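Local coordinates for putative ABC transporter amino acid-binding protein (Sinorhizobium meliloti, PDB 2Q88) that binds the compatible solute ectoine in its cleft, probably to deliver it to an ABC transporter serving osmoprotection, at residues T134-A139 and D147-V152. Residues are numbered along the deposited sequence; the frame is centred on the assembly and turned at random.
Sequences TEEKLA and DRVIVV. With 4CS ((4S)-2-methyl-1,4,5,6-tetrahydropyrimidine-4-carboxylic acid), chain F.
With V149 CG1 anti to the backbone N (chi1 -177°), its two methyls are divided between E136 and A139, two residues one turn apart on helix 134-141. V149 CG1 lies 3.6 Å from E136 CG, and V149 CG2 lies 3.7 Å from A139 CB, an apolar contact. E136 reaches alongside V149 with its chain extended, which carries the carboxylate onward until OE1 is 3.8 Å from V151 CG2. That carboxylate is held from outside the pair: OE1 forms a salt bridge with R146, and OE2 accepts a hydrogen bond from G132 N. At the helix start, T134 N donates to the ectoine carboxylate atom O over 2.7 Å, with an N-H...O angle of 147°. The side chain of E135 bends at chi2, setting OE1 3.4 Å from ectoine CAD. Shortening E135 to an alanine removes the carboxylate beside the CAD methylene and would probably open a gap against the ligand ring. The axes of helix 134-139 and strand 149-151 approach to 9.3 Å, their directions 160° apart and so nearly antiparallel, as in the beta-alpha-beta unit 127-129, 134-141 and 149-151 of a periplasmic-binding-protein lobe, whose helix N-terminus faces the ligand cleft.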
loop_
_atom_site.group_PDB
_atom_site.type_symbol
_atom_site.label_atom_id
_atom_site.label_comp_id
_atom_site.label_asym_id
_atom_site.label_seq_id
_atom_site.Cartn_x
_atom_site.Cartn_y
_atom_site.Cartn_z
ATOM N N THR A 134 2.444 -0.160 -7.616
ATOM C CA THR A 134 1.840 -1.182 -8.481
ATOM C C THR A 134 1.111 -0.596 -9.673
ATOM O O THR A 134 1.138 -1.187 -10.752
ATOM C CB THR A 134 0.864 -2.096 -7.709
ATOM O OG1 THR A 134 0.004 -1.297 -6.884
ATOM C CG2 THR A 134 1.615 -2.994 -6.731
ATOM N N GLU A 135 0.429 0.539 -9.490
ATOM C CA GLU A 135 -0.331 1.137 -10.602
ATOM C C GLU A 135 0.593 1.591 -11.710
ATOM O O GLU A 135 0.309 1.373 -12.887
ATOM C CB GLU A 135 -1.179 2.324 -10.146
ATOM C CG GLU A 135 -2.191 1.959 -9.084
ATOM C CD GLU A 135 -1.559 1.862 -7.713
ATOM O OE1 GLU A 135 -0.431 2.367 -7.549
ATOM O OE2 GLU A 135 -2.189 1.276 -6.810
ATOM N N GLU A 136 1.696 2.231 -11.328
ATOM C CA GLU A 136 2.695 2.671 -12.296
ATOM C C GLU A 136 3.214 1.495 -13.127
ATOM O O GLU A 136 3.288 1.581 -14.360
ATOM C CB GLU A 136 3.844 3.392 -11.587
ATOM C CG GLU A 136 4.941 3.887 -12.513
ATOM C CD GLU A 136 6.177 4.343 -11.767
ATOM O OE1 GLU A 136 6.619 5.488 -12.015
ATOM O OE2 GLU A 136 6.713 3.561 -10.945
ATOM N N LYS A 137 3.566 0.397 -12.455
ATOM C CA LYS A 137 4.046 -0.808 -13.143
ATOM C C LYS A 137 2.979 -1.416 -14.064
ATOM O O LYS A 137 3.290 -1.852 -15.167
ATOM C CB LYS A 137 4.561 -1.849 -12.139
ATOM C CG LYS A 137 5.193 -3.100 -12.780
ATOM C CD LYS A 137 6.518 -2.800 -13.480
ATOM C CE LYS A 137 7.076 -4.047 -14.175
ATOM N NZ LYS A 137 8.412 -3.798 -14.771
ATOM N N LEU A 138 1.726 -1.436 -13.617
ATOM C CA LEU A 138 0.631 -1.947 -14.457
ATOM C C LEU A 138 0.435 -1.119 -15.718
ATOM O O LEU A 138 0.138 -1.673 -16.786
ATOM C CB LEU A 138 -0.686 -2.027 -13.677
ATOM C CG LEU A 138 -0.774 -3.071 -12.565
ATOM C CD1 LEU A 138 -2.017 -2.840 -11.722
ATOM C CD2 LEU A 138 -0.732 -4.502 -13.121
ATOM N N ALA A 139 0.592 0.201 -15.594
ATOM C CA ALA A 139 0.508 1.106 -16.755
ATOM C C ALA A 139 1.630 0.805 -17.735
ATOM O O ALA A 139 1.387 0.613 -18.924
ATOM C CB ALA A 139 0.590 2.547 -16.319
ATOM N N ASP A 147 6.757 8.361 -20.653
ATOM C CA ASP A 147 6.429 9.785 -20.618
ATOM C C ASP A 147 4.931 10.098 -20.450
ATOM O O ASP A 147 4.559 11.254 -20.243
ATOM C CB ASP A 147 7.057 10.539 -21.800
ATOM C CG ASP A 147 6.541 10.074 -23.160
ATOM O OD1 ASP A 147 5.607 9.247 -23.243
ATOM O OD2 ASP A 147 7.033 10.494 -24.228
ATOM N N ARG A 148 4.087 9.066 -20.514
ATOM C CA ARG A 148 2.651 9.218 -20.237
ATOM C C ARG A 148 2.239 8.596 -18.904
ATOM O O ARG A 148 1.061 8.614 -18.544
ATOM C CB ARG A 148 1.805 8.624 -21.369
ATOM C CG ARG A 148 2.007 9.301 -22.701
ATOM C CD ARG A 148 0.822 9.171 -23.623
ATOM N NE ARG A 148 0.835 7.967 -24.455
ATOM C CZ ARG A 148 -0.008 6.939 -24.343
ATOM N NH1 ARG A 148 -0.940 6.910 -23.390
ATOM N NH2 ARG A 148 0.092 5.917 -25.187
ATOM N N VAL A 149 3.209 8.042 -18.177
ATOM C CA VAL A 149 2.990 7.600 -16.805
ATOM C C VAL A 149 3.659 8.623 -15.892
ATOM O O VAL A 149 4.877 8.703 -15.828
ATOM C CB VAL A 149 3.513 6.167 -16.531
ATOM C CG1 VAL A 149 3.175 5.744 -15.087
ATOM C CG2 VAL A 149 2.898 5.187 -17.494
ATOM N N ILE A 150 2.831 9.419 -15.220
ATOM C CA ILE A 150 3.275 10.617 -14.537
ATOM C C ILE A 150 3.343 10.352 -13.038
ATOM O O ILE A 150 2.351 9.976 -12.425
ATOM C CB ILE A 150 2.283 11.785 -14.824
ATOM C CG1 ILE A 150 2.050 11.991 -16.339
ATOM C CG2 ILE A 150 2.681 13.066 -14.074
ATOM C CD1 ILE A 150 3.311 12.183 -17.197
ATOM N N VAL A 151 4.515 10.528 -12.446
ATOM C CA VAL A 151 4.652 10.279 -11.011
ATOM C C VAL A 151 3.844 11.326 -10.240
ATOM O O VAL A 151 3.917 12.517 -10.551
ATOM C CB VAL A 151 6.124 10.292 -10.580
ATOM C CG1 VAL A 151 6.258 10.125 -9.070
ATOM C CG2 VAL A 151 6.917 9.188 -11.332
ATOM N N VAL A 152 3.073 10.875 -9.250
ATOM C CA VAL A 152 2.281 11.758 -8.375
ATOM C C VAL A 152 2.672 11.456 -6.920
ATOM O O VAL A 152 2.520 10.315 -6.483
ATOM C CB VAL A 152 0.749 11.530 -8.593
ATOM C CG1 VAL A 152 -0.086 12.275 -7.546
ATOM C CG2 VAL A 152 0.342 11.974 -9.980
HETATM O O 4CS F . 2.715 -0.233 -4.881
HETATM C C 4CS F . 1.909 -0.426 -3.971
HETATM O OXT 4CS F . 2.116 -1.321 -3.142
HETATM C CA 4CS F . 0.644 0.416 -3.883
HETATM C CB 4CS F . 0.873 1.877 -4.220
HETATM C CAD 4CS F . -0.456 2.636 -4.153
HETATM N NAG 4CS F . -1.069 2.441 -2.813
HETATM C CAI 4CS F . -0.818 1.286 -2.057
HETATM C CAA 4CS F . -1.452 1.112 -0.666
HETATM N N 4CS F . 0.039 0.289 -2.544
#